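Local coordinates for protein myosin-I heavy chain (Dictyostelium discoideum, PDB 5EJY) that is an actin-based motor with ATPase activity that takes part in the early steps of phagocytosis and adhesion, represented here by its first MyTH4-FERM tail unit, at residues A[331-334]-A[335-338]; A[341-345]-A[346-350]; A[221-224]-A[225-229]. One frame throughout, in Å; residues are numbered along the deposited sequence.

Interaction 1: residues A[331-334]-A[335-338]; sequences QDYQ and ISIG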
# COMPACT_ATOMS: atom_id res chain seq x y z
N GLN A 331 -28.23 0.76 20.41
CA GLN A 331 -27.50 0.81 21.68
C GLN A 331 -27.67 -0.47 22.49
O GLN A 331 -26.73 -0.94 23.14
CB GLN A 331 -27.93 2.01 22.51
CG GLN A 331 -27.59 3.37 21.93
CD GLN A 331 -28.31 4.47 22.68
OE1 GLN A 331 -29.42 4.28 23.16
NE2 GLN A 331 -27.67 5.63 22.79
N ASP A 332 -28.89 -1.02 22.48
CA ASP A 332 -29.14 -2.28 23.19
C ASP A 332 -28.17 -3.35 22.70
O ASP A 332 -27.56 -4.06 23.51
CB ASP A 332 -30.58 -2.76 22.97
CG ASP A 332 -31.60 -2.01 23.81
OD1 ASP A 332 -31.22 -1.28 24.75
OD2 ASP A 332 -32.81 -2.17 23.51
N TYR A 333 -28.06 -3.48 21.39
CA TYR A 333 -27.17 -4.49 20.82
C TYR A 333 -25.72 -4.24 21.20
O TYR A 333 -25.02 -5.15 21.64
CB TYR A 333 -27.28 -4.55 19.30
CG TYR A 333 -26.35 -5.57 18.70
CD1 TYR A 333 -25.06 -5.23 18.32
CD2 TYR A 333 -26.75 -6.89 18.54
CE1 TYR A 333 -24.19 -6.18 17.78
CE2 TYR A 333 -25.91 -7.83 18.00
CZ TYR A 333 -24.63 -7.47 17.62
OH TYR A 333 -23.80 -8.43 17.09
N GLN A 334 -25.27 -3.00 21.03
CA GLN A 334 -23.89 -2.66 21.37
C GLN A 334 -23.62 -2.97 22.83
O GLN A 334 -22.56 -3.49 23.20
CB GLN A 334 -23.61 -1.19 21.04
CG GLN A 334 -23.70 -0.89 19.55
CD GLN A 334 -23.70 0.60 19.25
OE1 GLN A 334 -24.21 1.40 20.03
NE2 GLN A 334 -23.11 0.98 18.12
N ILE A 335 -24.61 -2.69 23.67
CA ILE A 335 -24.52 -2.98 25.09
C ILE A 335 -24.34 -4.46 25.34
O ILE A 335 -23.53 -4.86 26.18
CB ILE A 335 -25.79 -2.51 25.85
CG1 ILE A 335 -25.83 -0.99 25.92
CG2 ILE A 335 -25.80 -3.07 27.26
CD1 ILE A 335 -24.56 -0.40 26.47
N SER A 336 -25.09 -5.28 24.61
CA SER A 336 -25.02 -6.72 24.82
C SER A 336 -23.66 -7.33 24.45
O SER A 336 -23.11 -8.14 25.20
CB SER A 336 -26.13 -7.43 24.05
OG SER A 336 -26.01 -7.18 22.67
N ILE A 337 -23.10 -6.94 23.30
CA ILE A 337 -21.77 -7.43 22.94
C ILE A 337 -20.65 -6.83 23.79
O ILE A 337 -19.72 -7.54 24.20
CB ILE A 337 -21.46 -7.27 21.42
CG1 ILE A 337 -21.61 -5.82 20.97
CG2 ILE A 337 -22.34 -8.21 20.59
CD1 ILE A 337 -21.15 -5.57 19.50
N GLY A 338 -20.74 -5.54 24.08
CA GLY A 338 -19.71 -4.87 24.85
C GLY A 338 -19.66 -5.32 26.31
O GLY A 338 -18.59 -5.37 26.91
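Backbone hydrogen bonds link residues 331-334 to 335-338 as the first two turns of helix 331-346: Ile335 N donates to Gln331 O at 2.8 Å, Ser336 N to Asp332 O, Ile337 N to Tyr333 O at 3.1 Å, and Gly338 N to Gln334 O. A side-chain hydroxyl joins this ladder. Ser336 OG stands between its own backbone N and carbonyl carbon (chi1 60°), which folds it back onto the preceding turn, where it donates to Tyr333 O at a very short 2.5 Å. That carbonyl is therefore gripped twice, and a small hydroxyl suits a site so close to the backbone.

These turns belong to the FERM central lobe (F2), an all-helical unit; Asp332 OD1 makes a salt bridge with Arg374, Gln331 NE2 a hydrogen bond with Asp369, and Gln334 NE2 one with Leu322 O.

Apolar packing joins Tyr333 to Ile337, one turn further on. The Tyr333 ring and Ile337 meet at a slant, with CE1 of Tyr333 3.5 Å from CD1 of Ile337 and CZ of Tyr333 3.8 Å from CG2 of Ile337. Both branches of the isoleucine thus bear on the ring, whose OH is tied to Leu400 O. An alanine at Ile337 is likely to strip away this support, opening a gap between the ring and Leu400, Leu401 and Phe319, which the isoleucine also touches.

Interaction 2: residues A[341-345]-A[346-350]; sequences KLQFE and SSDYT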
# COMPACT_ATOMS: atom_id res chain seq x y z
N LYS A 341 -17.93 -8.68 26.38
CA LYS A 341 -16.49 -8.47 26.19
C LYS A 341 -15.83 -8.03 27.49
O LYS A 341 -14.70 -8.44 27.81
CB LYS A 341 -16.25 -7.45 25.07
CG LYS A 341 -14.78 -7.19 24.75
CD LYS A 341 -14.64 -6.26 23.54
CE LYS A 341 -13.31 -5.50 23.52
NZ LYS A 341 -13.31 -4.43 22.47
N LEU A 342 -16.53 -7.21 28.26
CA LEU A 342 -15.99 -6.74 29.53
C LEU A 342 -15.91 -7.89 30.54
O LEU A 342 -14.94 -8.00 31.29
CB LEU A 342 -16.83 -5.59 30.09
CG LEU A 342 -16.30 -4.93 31.37
CD1 LEU A 342 -14.84 -4.51 31.22
CD2 LEU A 342 -17.17 -3.73 31.76
N GLN A 343 -16.93 -8.75 30.55
CA GLN A 343 -16.93 -9.89 31.46
C GLN A 343 -15.78 -10.84 31.11
O GLN A 343 -15.18 -11.47 31.99
CB GLN A 343 -18.26 -10.63 31.40
CG GLN A 343 -18.36 -11.83 32.34
CD GLN A 343 -18.18 -11.46 33.82
OE1 GLN A 343 -17.87 -12.32 34.65
NE2 GLN A 343 -18.37 -10.19 34.14
N PHE A 344 -15.48 -10.92 29.82
CA PHE A 344 -14.41 -11.78 29.33
C PHE A 344 -13.05 -11.23 29.76
O PHE A 344 -12.24 -11.95 30.35
CB PHE A 344 -14.49 -11.92 27.81
CG PHE A 344 -13.31 -12.61 27.20
CD1 PHE A 344 -13.16 -13.99 27.31
CD2 PHE A 344 -12.34 -11.89 26.51
CE1 PHE A 344 -12.06 -14.63 26.75
CE2 PHE A 344 -11.24 -12.53 25.95
CZ PHE A 344 -11.11 -13.90 26.07
N GLU A 345 -12.81 -9.96 29.47
CA GLU A 345 -11.51 -9.35 29.73
C GLU A 345 -11.24 -9.02 31.20
O GLU A 345 -10.10 -9.08 31.65
CB GLU A 345 -11.31 -8.10 28.87
CG GLU A 345 -11.27 -8.39 27.37
CD GLU A 345 -10.94 -7.17 26.54
OE1 GLU A 345 -10.52 -6.14 27.11
OE2 GLU A 345 -11.10 -7.23 25.30
N SER A 346 -12.28 -8.67 31.94
CA SER A 346 -12.10 -8.12 33.29
C SER A 346 -12.78 -8.94 34.37
O SER A 346 -12.58 -8.69 35.56
CB SER A 346 -12.59 -6.68 33.35
OG SER A 346 -11.67 -5.82 32.70
N SER A 347 -13.57 -9.92 33.95
CA SER A 347 -14.31 -10.76 34.89
C SER A 347 -15.35 -9.93 35.64
O SER A 347 -15.67 -8.81 35.25
CB SER A 347 -13.35 -11.44 35.87
OG SER A 347 -13.95 -12.58 36.43
N ASP A 348 -15.87 -10.50 36.73
CA ASP A 348 -16.98 -9.91 37.51
C ASP A 348 -16.86 -8.42 37.79
O ASP A 348 -15.76 -7.89 37.96
CB ASP A 348 -17.16 -10.66 38.83
CG ASP A 348 -17.85 -11.99 38.66
OD1 ASP A 348 -18.36 -12.26 37.54
OD2 ASP A 348 -17.91 -12.77 39.64
N TYR A 349 -18.01 -7.75 37.88
CA TYR A 349 -18.05 -6.32 38.22
C TYR A 349 -17.39 -6.00 39.56
O TYR A 349 -17.50 -6.77 40.52
CB TYR A 349 -19.51 -5.83 38.26
CG TYR A 349 -19.65 -4.45 38.88
CD1 TYR A 349 -19.78 -3.32 38.08
CD2 TYR A 349 -19.63 -4.27 40.26
CE1 TYR A 349 -19.90 -2.06 38.63
CE2 TYR A 349 -19.74 -3.02 40.82
CZ TYR A 349 -19.87 -1.92 40.01
OH TYR A 349 -19.99 -0.66 40.56
N THR A 350 -16.72 -4.86 39.62
CA THR A 350 -16.31 -4.28 40.89
C THR A 350 -16.50 -2.78 40.81
O THR A 350 -16.44 -2.20 39.72
CB THR A 350 -14.84 -4.59 41.24
OG1 THR A 350 -13.97 -3.81 40.40
CG2 THR A 350 -14.53 -6.07 41.05
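Leu342 swings CG away from its backbone N (chi1 -175°), which carries CD1 forward over the next turn to Ser346, 3.7 Å from its OG. Gln343 starts out the same way but bends at chi2 (60°), and this kink folds its amide back over the link between Ser347 and Asp348, with CD of Gln343 3.7 Å from C of Ser347. The amide then lies alongside the Asp348 carboxylate, both groups pointing the same way and their planes 36° apart. A long, flexible, polar side chain suits this position, since it can leave the helix and follow the chain round the corner.

The corner itself is the C-terminal end of helix 331-346 in the FERM central lobe. The last regular bond runs from Ser346 N to Leu342 O at 2.8 Å. Ser347 then takes a positive phi and breaks the helix; its N still points to Gln343 O at 3.0 Å, but the bond is weak, and CA of Ser347 adds a C-H contact to the same oxygen at 3.1 Å.

Beyond the turn the chain runs extended to Thr350, which caps the start of helix 351-360 by accepting from Ile353 N. The connection is pinned against its surroundings as well: Tyr382 OH bonds to Ser347 O, and Leu342 packs on Phe378, Tyr382 and Leu357.

The carboxylate beside the Gln343 amide has a further partner, since Asp348 OD1 accepts from Gly387 N. A polar amide alongside the carboxylate, together with this backbone N-H, is likely to ease the burden of its negative charge.

Interaction 3: residues A[221-224]-A[225-229]; sequences TTCQ and ESSND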
# COMPACT_ATOMS: atom_id res chain seq x y z
N THR A 221 7.43 -4.28 -3.62
CA THR A 221 6.51 -5.16 -2.88
C THR A 221 5.06 -4.69 -3.01
O THR A 221 4.74 -3.53 -2.74
CB THR A 221 6.90 -5.27 -1.40
OG1 THR A 221 8.15 -5.96 -1.30
CG2 THR A 221 5.83 -6.07 -0.61
N THR A 222 4.18 -5.59 -3.44
CA THR A 222 2.79 -5.23 -3.65
C THR A 222 1.91 -5.51 -2.44
O THR A 222 2.32 -6.18 -1.51
CB THR A 222 2.19 -5.99 -4.84
OG1 THR A 222 2.29 -7.40 -4.57
CG2 THR A 222 2.96 -5.66 -6.12
N CYS A 223 0.69 -4.98 -2.48
CA CYS A 223 -0.27 -5.27 -1.43
C CYS A 223 -0.54 -6.78 -1.36
O CYS A 223 -0.64 -7.36 -0.28
CB CYS A 223 -1.56 -4.49 -1.69
SG CYS A 223 -2.74 -4.69 -0.35
N GLN A 224 -0.67 -7.42 -2.51
CA GLN A 224 -0.92 -8.85 -2.54
C GLN A 224 0.22 -9.69 -1.94
O GLN A 224 -0.02 -10.61 -1.16
CB GLN A 224 -1.27 -9.31 -3.96
CG GLN A 224 -1.61 -10.78 -4.08
CD GLN A 224 -2.17 -11.14 -5.46
OE1 GLN A 224 -2.48 -10.26 -6.25
NE2 GLN A 224 -2.30 -12.43 -5.73
N GLU A 225 1.47 -9.36 -2.28
CA GLU A 225 2.61 -10.07 -1.69
C GLU A 225 2.62 -9.92 -0.19
O GLU A 225 2.82 -10.89 0.55
CB GLU A 225 3.94 -9.54 -2.25
CG GLU A 225 4.25 -10.02 -3.63
CD GLU A 225 5.50 -9.38 -4.21
OE1 GLU A 225 5.93 -8.31 -3.72
OE2 GLU A 225 6.05 -9.96 -5.16
N SER A 226 2.42 -8.70 0.28
CA SER A 226 2.47 -8.44 1.71
C SER A 226 1.29 -9.03 2.48
O SER A 226 1.44 -9.45 3.63
CB SER A 226 2.55 -6.94 1.98
OG SER A 226 3.90 -6.53 1.91
N SER A 227 0.13 -9.07 1.83
CA SER A 227 -1.05 -9.71 2.42
C SER A 227 -0.83 -11.22 2.55
O SER A 227 -1.21 -11.81 3.55
CB SER A 227 -2.30 -9.42 1.59
OG SER A 227 -2.57 -8.03 1.58
N ASN A 228 -0.21 -11.83 1.54
CA ASN A 228 0.15 -13.25 1.62
C ASN A 228 1.18 -13.51 2.71
O ASN A 228 1.09 -14.49 3.45
CB ASN A 228 0.71 -13.75 0.29
CG ASN A 228 -0.32 -13.77 -0.83
OD1 ASN A 228 -1.53 -13.72 -0.59
ND2 ASN A 228 0.17 -13.87 -2.06
N ASP A 229 2.18 -12.65 2.76
CA ASP A 229 3.25 -12.75 3.76
C ASP A 229 2.67 -12.69 5.18
O ASP A 229 2.99 -13.52 6.03
CB ASP A 229 4.26 -11.62 3.54
CG ASP A 229 5.56 -11.82 4.30
OD1 ASP A 229 5.87 -12.95 4.76
OD2 ASP A 229 6.29 -10.82 4.41
O HOH W 1 -2.04 -14.65 -3.97
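Thr222 and Glu225 exchange two hydrogen bonds at the start of helix 223-233. Thr222 OG1, set between its own backbone N and carbonyl carbon (chi1 59°), accepts from Glu225 N at 3.1 Å in a nearly straight bond. In return Glu225 OE1 accepts from Thr222 N at 3.2 Å, met from above the carboxylate plane, 43° out of it. This reciprocal pair is a capping box: it satisfies Glu225 N, a first-turn N-H with no helical carbonyl before it, and ties down the N-H of the N-cap residue as well. Glu225 OE2 meanwhile pairs with Arg176 and Asn180 of helix 161-180, tying the cap to the MyTH4 domain.

The inner side is tight. CG2 of Thr221 presses to 3.2 Å from OG of Ser226, and Cys223 O is held by both Ser227 N and Ser227 OG, each at 2.8 Å, from opposite faces of its carbonyl plane. Small residues fit here because this helix of the ubiquitin-like F1 lobe lies on the lobe's sheet: Cys223, Ser226 and Ser227 all touch Ile247, and Ser226 also meets Leu215 and Ile217.

The outer side is looser. Gln224 and Asn228 run side by side with their amides almost perpendicular, and a water joins them, accepting from NE2 of Gln224 at 2.8 Å and from ND2 of Asn228 at 3.0 Å. Asn228 OD1 has its own partner in Ser240.

How the interactions relate
All three contacts belong to the FERM portion of this tail unit, but to different lobes. Interactions 1 and 2 both use helix 331-346 of the central lobe, the first at its start, the second at its end and in the loop that follows; their centres are about 15 Å apart. Interaction 3 begins a helix of the ubiquitin-like lobe, beside the MyTH4 domain, its centre about 9 Å from the centre of the chain. That centre lies about 36 Å from that of interaction 1 and about 37 Å from that of interaction 2, with nearest atoms about 26 and 24 Å away respectively. Interaction 3 touches neither of the others, whereas interactions 1 and 2 are joined through one helix.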